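Local coordinates for kinetochore protein Mis16 (Schizosaccharomyces japonicus, PDB 4XYH) that binds histone H4 and the CENP-A-specific chaperone Scm3, and probably serves centromeric chromatin assembly as a WD-repeat histone chaperone, at residues F39-V44 against Q408-S413; I128-D133 against Y157-N162; D256-Q261 against E281-G286. All coordinates share one frame; numbering follows the deposited sequence.

Contact 1 of 3, residues F39-V44 against Q408-S413; sequences FLYDLV and QIWSPS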
loop_
_atom_site.group_PDB
_atom_site.type_symbol
_atom_site.label_atom_id
_atom_site.label_comp_id
_atom_site.label_asym_id
_atom_site.label_seq_id
_atom_site.Cartn_x
_atom_site.Cartn_y
_atom_site.Cartn_z
ATOM N N PHE A 39 -23.920 -13.310 -2.077
ATOM C CA PHE A 39 -24.438 -12.393 -3.095
ATOM C C PHE A 39 -23.406 -11.372 -3.559
ATOM O O PHE A 39 -23.638 -10.666 -4.536
ATOM C CB PHE A 39 -25.655 -11.614 -2.584
ATOM C CG PHE A 39 -26.624 -12.441 -1.799
ATOM C CD1 PHE A 39 -26.971 -13.724 -2.212
ATOM C CD2 PHE A 39 -27.184 -11.936 -0.636
ATOM C CE1 PHE A 39 -27.854 -14.480 -1.471
ATOM C CE2 PHE A 39 -28.077 -12.689 0.100
ATOM C CZ PHE A 39 -28.410 -13.956 -0.317
ATOM N N LEU A 40 -22.290 -11.249 -2.849
ATOM C CA LEU A 40 -21.359 -10.160 -3.154
ATOM C C LEU A 40 -19.987 -10.637 -3.632
ATOM O O LEU A 40 -19.297 -9.914 -4.355
ATOM C CB LEU A 40 -21.192 -9.258 -1.932
ATOM C CG LEU A 40 -22.421 -8.467 -1.478
ATOM C CD1 LEU A 40 -22.093 -7.710 -0.214
ATOM C CD2 LEU A 40 -22.875 -7.508 -2.540
ATOM N N TYR A 41 -19.616 -11.861 -3.261
ATOM C CA TYR A 41 -18.255 -12.339 -3.465
ATOM C C TYR A 41 -18.193 -13.658 -4.206
ATOM O O TYR A 41 -19.067 -14.504 -4.046
ATOM C CB TYR A 41 -17.526 -12.493 -2.113
ATOM C CG TYR A 41 -17.415 -11.209 -1.312
ATOM C CD1 TYR A 41 -18.437 -10.806 -0.465
ATOM C CD2 TYR A 41 -16.286 -10.400 -1.405
ATOM C CE1 TYR A 41 -18.346 -9.635 0.262
ATOM C CE2 TYR A 41 -16.182 -9.220 -0.670
ATOM C CZ TYR A 41 -17.218 -8.845 0.163
ATOM O OH TYR A 41 -17.140 -7.680 0.900
ATOM N N ASP A 42 -17.143 -13.835 -5.000
ATOM C CA ASP A 42 -16.779 -15.155 -5.509
ATOM C C ASP A 42 -15.797 -15.874 -4.587
ATOM O O ASP A 42 -15.661 -17.090 -4.650
ATOM C CB ASP A 42 -16.177 -15.043 -6.904
ATOM C CG ASP A 42 -17.225 -14.814 -7.966
ATOM O OD1 ASP A 42 -18.397 -15.184 -7.715
ATOM O OD2 ASP A 42 -16.886 -14.257 -9.034
ATOM N N LEU A 43 -15.117 -15.115 -3.731
ATOM C CA LEU A 43 -14.096 -15.663 -2.849
ATOM C C LEU A 43 -13.906 -14.794 -1.605
ATOM O O LEU A 43 -13.694 -13.587 -1.715
ATOM C CB LEU A 43 -12.761 -15.790 -3.591
ATOM C CG LEU A 43 -11.557 -16.146 -2.705
ATOM C CD1 LEU A 43 -11.625 -17.598 -2.254
ATOM C CD2 LEU A 43 -10.251 -15.864 -3.405
ATOM N N VAL A 44 -14.008 -15.396 -0.424
ATOM C CA VAL A 44 -13.598 -14.722 0.808
ATOM C C VAL A 44 -12.796 -15.648 1.700
ATOM O O VAL A 44 -13.280 -16.686 2.115
ATOM C CB VAL A 44 -14.773 -14.205 1.640
ATOM C CG1 VAL A 44 -14.237 -13.592 2.916
ATOM C CG2 VAL A 44 -15.562 -13.178 0.872
ATOM N N GLN A 408 -7.711 -10.266 5.085
ATOM C CA GLN A 408 -8.769 -10.796 4.238
ATOM C C GLN A 408 -8.334 -10.828 2.785
ATOM O O GLN A 408 -7.740 -9.874 2.274
ATOM C CB GLN A 408 -10.056 -9.980 4.382
ATOM C CG GLN A 408 -10.999 -10.537 5.403
ATOM C CD GLN A 408 -12.139 -9.595 5.748
ATOM O OE1 GLN A 408 -12.334 -8.553 5.104
ATOM N NE2 GLN A 408 -12.895 -9.954 6.786
ATOM N N ILE A 409 -8.631 -11.951 2.143
ATOM C CA ILE A 409 -8.391 -12.155 0.732
ATOM C C ILE A 409 -9.740 -12.380 0.064
ATOM O O ILE A 409 -10.431 -13.352 0.355
ATOM C CB ILE A 409 -7.444 -13.341 0.495
ATOM C CG1 ILE A 409 -6.098 -13.046 1.162
ATOM C CG2 ILE A 409 -7.258 -13.609 -1.004
ATOM C CD1 ILE A 409 -5.073 -14.144 1.005
ATOM N N TRP A 410 -10.127 -11.469 -0.818
ATOM C CA TRP A 410 -11.473 -11.500 -1.358
ATOM C C TRP A 410 -11.554 -11.141 -2.836
ATOM O O TRP A 410 -10.670 -10.489 -3.394
ATOM C CB TRP A 410 -12.382 -10.562 -0.563
ATOM C CG TRP A 410 -11.798 -9.211 -0.335
ATOM C CD1 TRP A 410 -10.870 -8.865 0.618
ATOM C CD2 TRP A 410 -12.096 -8.016 -1.056
ATOM N NE1 TRP A 410 -10.580 -7.522 0.531
ATOM C CE2 TRP A 410 -11.318 -6.977 -0.488
ATOM C CE3 TRP A 410 -12.945 -7.713 -2.126
ATOM C CZ2 TRP A 410 -11.364 -5.664 -0.961
ATOM C CZ3 TRP A 410 -12.988 -6.405 -2.590
ATOM C CH2 TRP A 410 -12.200 -5.401 -2.008
ATOM N N SER A 411 -12.639 -11.582 -3.457
ATOM C CA SER A 411 -12.908 -11.297 -4.851
ATOM C C SER A 411 -14.367 -10.924 -5.012
ATOM O O SER A 411 -15.241 -11.729 -4.694
ATOM C CB SER A 411 -12.582 -12.503 -5.712
ATOM O OG SER A 411 -12.863 -12.204 -7.065
ATOM N N PRO A 412 -14.648 -9.693 -5.466
ATOM C CA PRO A 412 -16.067 -9.366 -5.652
ATOM C C PRO A 412 -16.681 -10.218 -6.759
ATOM O O PRO A 412 -15.982 -10.673 -7.668
ATOM C CB PRO A 412 -16.056 -7.887 -6.024
ATOM C CG PRO A 412 -14.647 -7.598 -6.435
ATOM C CD PRO A 412 -13.765 -8.544 -5.714
ATOM N N SER A 413 -17.979 -10.465 -6.656
ATOM C CA SER A 413 -18.663 -11.338 -7.606
ATOM C C SER A 413 -18.538 -10.859 -9.061
ATOM O O SER A 413 -18.718 -9.671 -9.359
ATOM C CB SER A 413 -20.133 -11.454 -7.218
ATOM O OG SER A 413 -20.868 -12.042 -8.264
HETATM O O HOH W 1 -23.688 -10.726 -6.994
HETATM O O HOH W 2 -14.485 -12.668 -9.314
#
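S411 faces both D42 and L43. Its carbonyl O accepts D42 N at 2.9 Å, and S411 N donates to L43 O. Two residues set against one make a classic beta bulge; beyond it, S413 N donates a hydrogen bond to L40 O at 2.7 Å. On one face of the pairing, L43 CB lies 3.9 Å from S411 CB. On the other, V44 CG2 only approaches W410 CB, 4.4 Å away. The Y41 ring slants across W410: W410 CE3 lies 3.9 Å from Y41 CE2, at the edge of the tyrosine ring and in its plane. W410 CG sits between its own N and carbonyl carbon (chi1 48°), which sends the indole to this meeting point. Further out, Y41 OH is bonded to H378 and W33, and W410 NE1 to S400, while H378 also stacks on W410. A water donates to D42 OD2 and S411 OG; the same carboxylate oxygen takes K414 N, and S411 OG is bonded to W396 O. The strand just after helix 19-40 thus becomes the outer strand of a sheet built from the C-terminal end: the "Velcro" closure of a WD-repeat beta-propeller.

Contact 2 of 3, residues I128-D133 against Y157-N162; sequences IHHEGD and YIFDLN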
loop_
_atom_site.group_PDB
_atom_site.type_symbol
_atom_site.label_atom_id
_atom_site.label_comp_id
_atom_site.label_asym_id
_atom_site.label_seq_id
_atom_site.Cartn_x
_atom_site.Cartn_y
_atom_site.Cartn_z
ATOM N N ILE A 128 11.414 -13.876 9.205
ATOM C CA ILE A 128 12.777 -13.390 9.294
ATOM C C ILE A 128 12.858 -12.304 10.347
ATOM O O ILE A 128 12.044 -11.387 10.339
ATOM C CB ILE A 128 13.270 -12.841 7.941
ATOM C CG1 ILE A 128 13.008 -13.864 6.830
ATOM C CG2 ILE A 128 14.738 -12.449 8.044
ATOM C CD1 ILE A 128 12.783 -13.256 5.462
ATOM N N HIS A 129 13.842 -12.397 11.242
ATOM C CA HIS A 129 14.027 -11.368 12.272
ATOM C C HIS A 129 14.111 -9.976 11.656
ATOM O O HIS A 129 14.847 -9.749 10.688
ATOM C CB HIS A 129 15.270 -11.642 13.123
ATOM C CG HIS A 129 15.090 -12.771 14.093
ATOM N ND1 HIS A 129 15.812 -12.878 15.262
ATOM C CD2 HIS A 129 14.254 -13.839 14.068
ATOM C CE1 HIS A 129 15.419 -13.957 15.920
ATOM N NE2 HIS A 129 14.480 -14.558 15.214
ATOM N N HIS A 130 13.335 -9.067 12.242
ATOM C CA HIS A 130 13.215 -7.683 11.805
ATOM C C HIS A 130 13.311 -6.734 13.009
ATOM O O HIS A 130 12.731 -7.006 14.064
ATOM C CB HIS A 130 11.884 -7.483 11.068
ATOM C CG HIS A 130 11.738 -6.134 10.436
ATOM N ND1 HIS A 130 11.255 -5.040 11.131
ATOM C CD2 HIS A 130 12.004 -5.701 9.182
ATOM C CE1 HIS A 130 11.235 -3.994 10.323
ATOM N NE2 HIS A 130 11.685 -4.361 9.135
ATOM N N GLU A 131 14.046 -5.637 12.849
ATOM C CA GLU A 131 14.199 -4.624 13.908
ATOM C C GLU A 131 13.056 -3.611 13.937
ATOM O O GLU A 131 12.914 -2.787 13.038
ATOM C CB GLU A 131 15.522 -3.864 13.755
ATOM C CG GLU A 131 16.748 -4.747 13.803
ATOM C CD GLU A 131 18.044 -3.968 14.037
ATOM O OE1 GLU A 131 18.109 -2.749 13.738
ATOM O OE2 GLU A 131 19.011 -4.593 14.525
ATOM N N GLY A 132 12.243 -3.670 14.982
ATOM C CA GLY A 132 11.116 -2.776 15.095
ATOM C C GLY A 132 9.970 -3.290 14.259
ATOM O O GLY A 132 10.122 -4.281 13.521
ATOM N N ASP A 133 8.824 -2.619 14.388
ATOM C CA ASP A 133 7.635 -2.927 13.603
ATOM C C ASP A 133 7.968 -2.896 12.117
ATOM O O ASP A 133 8.752 -2.057 11.664
ATOM C CB ASP A 133 6.515 -1.926 13.890
ATOM C CG ASP A 133 6.071 -1.918 15.354
ATOM O OD1 ASP A 133 6.180 -2.958 16.029
ATOM O OD2 ASP A 133 5.587 -0.858 15.825
ATOM N N TYR A 157 15.673 -1.292 5.701
ATOM C CA TYR A 157 16.389 -2.569 5.709
ATOM C C TYR A 157 16.272 -3.301 4.374
ATOM O O TYR A 157 15.275 -3.175 3.655
ATOM C CB TYR A 157 15.892 -3.478 6.840
ATOM C CG TYR A 157 16.127 -2.901 8.225
ATOM C CD1 TYR A 157 17.368 -3.018 8.844
ATOM C CD2 TYR A 157 15.117 -2.227 8.904
ATOM C CE1 TYR A 157 17.594 -2.495 10.103
ATOM C CE2 TYR A 157 15.335 -1.686 10.177
ATOM C CZ TYR A 157 16.575 -1.830 10.762
ATOM O OH TYR A 157 16.807 -1.306 11.999
ATOM N N ILE A 158 17.303 -4.066 4.045
ATOM C CA ILE A 158 17.269 -4.903 2.863
ATOM C C ILE A 158 17.452 -6.369 3.232
ATOM O O ILE A 158 18.315 -6.713 4.047
ATOM C CB ILE A 158 18.343 -4.499 1.866
ATOM C CG1 ILE A 158 18.212 -3.001 1.545
ATOM C CG2 ILE A 158 18.215 -5.351 0.618
ATOM C CD1 ILE A 158 16.970 -2.625 0.720
ATOM N N PHE A 159 16.628 -7.219 2.631
ATOM C CA PHE A 159 16.685 -8.662 2.840
ATOM C C PHE A 159 16.851 -9.342 1.492
ATOM O O PHE A 159 16.185 -8.964 0.532
ATOM C CB PHE A 159 15.412 -9.179 3.518
ATOM C CG PHE A 159 15.133 -8.573 4.870
ATOM C CD1 PHE A 159 14.605 -7.288 4.978
ATOM C CD2 PHE A 159 15.358 -9.301 6.038
ATOM C CE1 PHE A 159 14.324 -6.740 6.225
ATOM C CE2 PHE A 159 15.079 -8.753 7.283
ATOM C CZ PHE A 159 14.556 -7.470 7.371
ATOM N N ASP A 160 17.739 -10.329 1.405
ATOM C CA ASP A 160 17.870 -11.136 0.189
ATOM C C ASP A 160 17.371 -12.564 0.459
ATOM O O ASP A 160 18.089 -13.349 1.081
ATOM C CB ASP A 160 19.334 -11.145 -0.276
ATOM C CG ASP A 160 19.539 -11.899 -1.583
ATOM O OD1 ASP A 160 18.597 -12.552 -2.100
ATOM O OD2 ASP A 160 20.664 -11.837 -2.108
ATOM N N LEU A 161 16.155 -12.889 0.010
ATOM C CA LEU A 161 15.510 -14.153 0.380
ATOM C C LEU A 161 16.259 -15.361 -0.185
ATOM O O LEU A 161 16.150 -16.480 0.317
ATOM C CB LEU A 161 14.047 -14.178 -0.083
ATOM C CG LEU A 161 13.128 -13.095 0.523
ATOM C CD1 LEU A 161 11.638 -13.270 0.159
ATOM C CD2 LEU A 161 13.316 -13.007 2.012
ATOM N N ASN A 162 17.038 -15.114 -1.222
ATOM C CA ASN A 162 17.809 -16.153 -1.870
ATOM C C ASN A 162 18.927 -16.753 -1.013
ATOM O O ASN A 162 19.475 -17.795 -1.350
ATOM C CB ASN A 162 18.401 -15.600 -3.177
ATOM C CG ASN A 162 19.051 -16.673 -4.002
ATOM O OD1 ASN A 162 18.443 -17.707 -4.284
ATOM N ND2 ASN A 162 20.304 -16.445 -4.383
#
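F159 and H130 meet in the buried part of this contact, H130 CD2 standing 3.6 Å from F159 CZ. Their rings lie rim to rim with nearly parallel planes, neither over the face of the other. H130 CG is anti to its backbone N (chi1 -173°), which brings the imidazole up beside F159 and Y157. The tyrosine turns its edge to the imidazole face in a T-shaped pair, with centroids 5.5 Å apart and planes at 69°. H130 ND1 donates to G132 O at 2.8 Å, almost in the ring plane, and NE2 is bonded to T149 OG1, so both ring nitrogens have partners that fix its rotation. Along the phenylalanine, H129 O comes to the ring edge, 3.6 Å from F159 CE2, and I128 CG2 is 3.8 Å from F159 CD2. Packing is tightest where I128 CD1 presses on L161 CD2 at 3.5 Å.

The E131 end, by contrast, is partly exposed and held by a polar link: Y157 OH donates to E131 OE1 at 2.6 Å on the anti side of the carboxylate, which stands steeply to the ring. That hydroxyl is also bonded to N155 ND2.

The strands run antiparallel, 10.0 Å apart, too far for backbone pairing, and the gap is filled mainly by side chains. At the end of the second strand, D160 OD1 accepts N162 N in an Asx turn. F159-D160 probably stands where WD repeats carry Trp-Asp, and H130 with T149 is consistent with the His and Ser/Thr places of the same repeat's network. Strands 123-130 and 156-160 belong to successive sheets, so the contact is packing between neighbouring blades of a beta-propeller.

Contact 3 of 3, residues D256-Q261 against E281-G286; sequences DDCTLQ and EQPVNG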
loop_
_atom_site.group_PDB
_atom_site.type_symbol
_atom_site.label_atom_id
_atom_site.label_comp_id
_atom_site.label_asym_id
_atom_site.label_seq_id
_atom_site.Cartn_x
_atom_site.Cartn_y
_atom_site.Cartn_z
ATOM N N ASP A 256 1.394 15.155 5.257
ATOM C CA ASP A 256 0.491 15.841 6.177
ATOM C C ASP A 256 0.435 17.364 5.907
ATOM O O ASP A 256 -0.516 18.040 6.314
ATOM C CB ASP A 256 0.910 15.587 7.632
ATOM C CG ASP A 256 0.156 14.412 8.282
ATOM O OD1 ASP A 256 -0.408 13.564 7.557
ATOM O OD2 ASP A 256 0.137 14.326 9.534
ATOM N N ASP A 257 1.428 17.902 5.204
ATOM C CA ASP A 257 1.458 19.337 4.942
ATOM C C ASP A 257 0.530 19.730 3.791
ATOM O O ASP A 257 0.564 20.883 3.325
ATOM C CB ASP A 257 2.900 19.812 4.675
ATOM C CG ASP A 257 3.448 19.401 3.302
ATOM O OD1 ASP A 257 2.696 18.909 2.420
ATOM O OD2 ASP A 257 4.675 19.595 3.106
ATOM N N CYS A 258 -0.257 18.751 3.328
ATOM C CA CYS A 258 -1.301 18.918 2.293
ATOM C C CYS A 258 -0.811 19.003 0.854
ATOM O O CYS A 258 -1.630 19.179 -0.042
ATOM C CB CYS A 258 -2.160 20.163 2.578
ATOM S SG CYS A 258 -2.931 20.093 4.181
ATOM N N THR A 259 0.495 18.883 0.612
ATOM C CA THR A 259 0.979 19.026 -0.767
ATOM C C THR A 259 1.198 17.710 -1.516
ATOM O O THR A 259 1.400 16.642 -0.917
ATOM C CB THR A 259 2.298 19.817 -0.832
ATOM O OG1 THR A 259 3.354 19.078 -0.197
ATOM C CG2 THR A 259 2.135 21.181 -0.164
ATOM N N LEU A 260 1.138 17.823 -2.840
ATOM C CA LEU A 260 1.463 16.759 -3.768
ATOM C C LEU A 260 2.652 17.261 -4.539
ATOM O O LEU A 260 2.581 18.336 -5.130
ATOM C CB LEU A 260 0.293 16.474 -4.711
ATOM C CG LEU A 260 0.594 15.659 -5.969
ATOM C CD1 LEU A 260 0.919 14.198 -5.605
ATOM C CD2 LEU A 260 -0.586 15.723 -6.960
ATOM N N GLN A 261 3.760 16.531 -4.531
ATOM C CA GLN A 261 4.955 17.056 -5.189
ATOM C C GLN A 261 5.540 16.055 -6.171
ATOM O O GLN A 261 5.382 14.844 -6.022
ATOM C CB GLN A 261 6.010 17.491 -4.159
ATOM C CG GLN A 261 5.479 18.443 -3.072
ATOM C CD GLN A 261 6.584 19.113 -2.280
ATOM O OE1 GLN A 261 7.691 19.274 -2.771
ATOM N NE2 GLN A 261 6.285 19.504 -1.048
ATOM N N GLU A 281 -7.181 20.231 1.477
ATOM C CA GLU A 281 -7.114 21.175 2.587
ATOM C C GLU A 281 -6.621 20.468 3.846
ATOM O O GLU A 281 -6.289 21.120 4.835
ATOM C CB GLU A 281 -8.475 21.832 2.852
ATOM C CG GLU A 281 -8.973 22.728 1.725
ATOM C CD GLU A 281 -7.967 23.792 1.329
ATOM O OE1 GLU A 281 -7.393 24.437 2.240
ATOM O OE2 GLU A 281 -7.738 23.975 0.105
ATOM N N GLN A 282 -6.576 19.136 3.793
ATOM C CA GLN A 282 -6.204 18.314 4.936
ATOM C C GLN A 282 -5.108 17.336 4.509
ATOM O O GLN A 282 -4.863 17.188 3.318
ATOM C CB GLN A 282 -7.428 17.569 5.479
ATOM C CG GLN A 282 -8.598 18.479 5.864
ATOM C CD GLN A 282 -9.703 17.721 6.579
ATOM O OE1 GLN A 282 -9.435 16.813 7.369
ATOM N NE2 GLN A 282 -10.950 18.083 6.298
ATOM N N PRO A 283 -4.426 16.688 5.476
ATOM C CA PRO A 283 -3.355 15.730 5.168
ATOM C C PRO A 283 -3.639 14.762 4.015
ATOM O O PRO A 283 -4.748 14.234 3.865
ATOM C CB PRO A 283 -3.207 14.974 6.487
ATOM C CG PRO A 283 -3.403 16.060 7.493
ATOM C CD PRO A 283 -4.495 16.945 6.929
ATOM N N VAL A 284 -2.623 14.563 3.187
ATOM C CA VAL A 284 -2.710 13.614 2.088
ATOM C C VAL A 284 -1.984 12.330 2.465
ATOM O O VAL A 284 -0.775 12.357 2.706
ATOM C CB VAL A 284 -2.111 14.193 0.800
ATOM C CG1 VAL A 284 -2.468 13.308 -0.377
ATOM C CG2 VAL A 284 -2.639 15.605 0.576
ATOM N N ASN A 285 -2.727 11.221 2.510
ATOM C CA ASN A 285 -2.219 9.956 3.051
ATOM C C ASN A 285 -1.629 8.987 2.044
ATOM O O ASN A 285 -0.770 8.188 2.400
ATOM C CB ASN A 285 -3.329 9.233 3.820
ATOM C CG ASN A 285 -3.773 10.003 5.043
ATOM O OD1 ASN A 285 -2.956 10.641 5.707
ATOM N ND2 ASN A 285 -5.065 9.972 5.334
ATOM N N GLY A 286 -2.101 9.026 0.803
ATOM C CA GLY A 286 -1.608 8.095 -0.199
ATOM C C GLY A 286 -1.585 8.702 -1.585
ATOM O O GLY A 286 -2.295 9.682 -1.869
HETATM O O HOH W 3 -2.307 11.791 8.410
#
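D256 leans on P283, and its side chain can be traced outward atom by atom. From the alpha carbon, CB sets off away from the facing segment. D256 CG then swings back to lie 3.9 Å from P283 CB, and at the tip D256 OD1 lies 3.3 Å from P283 CB, the two side chains crossing at a slant. OD1 is bonded to N239 ND2 and also takes a water, 2.7 Å from D256 OD1; that water sits 3.0 Å from N285 OD1, with more acceptors around it than it has protons to give. N285 ND2 is bonded to V328 O and E327 OE1.

D256 and C258 belong to the turn between strands 250-255 and 259-264 of one propeller blade, whereas P283 leads into, and V284 begins, the first strand of the next, so the contact crosses a blade boundary of the WD-repeat fold.

C258 SG lies against the backbone of the incoming chain, 3.5 Å from Q282 C and 3.6 Å from E281 O. V284 CG2 lies 3.8 Å from C258 O. Behind this turn D257 OD1 accepts both T259 N and T259 OG1, the first bond forming an Asx turn. D257 OD2 takes H234 ND1 and T235 N, consistent with the Asp-His pairing of WD repeats.

In the fold
The three contacts are spread round one beta-propeller, with centres 30 to 32 Å apart and nearest atoms about 17 Å apart in every pair, so none touches another. Contact 1 joins chain positions more than 360 residues apart, and contacts 2 and 3 both fall inside the long loop it closes, one after the other. Their roles differ accordingly: contact 1 joins strands within one sheet by backbone bonds, whereas contacts 2 and 3 join successive sheets through side chains and turns. Segment 39-44 starts at the end of helix 19-40 and falls in the region matching the family named for histone binding, consistent with a place near the H4 site.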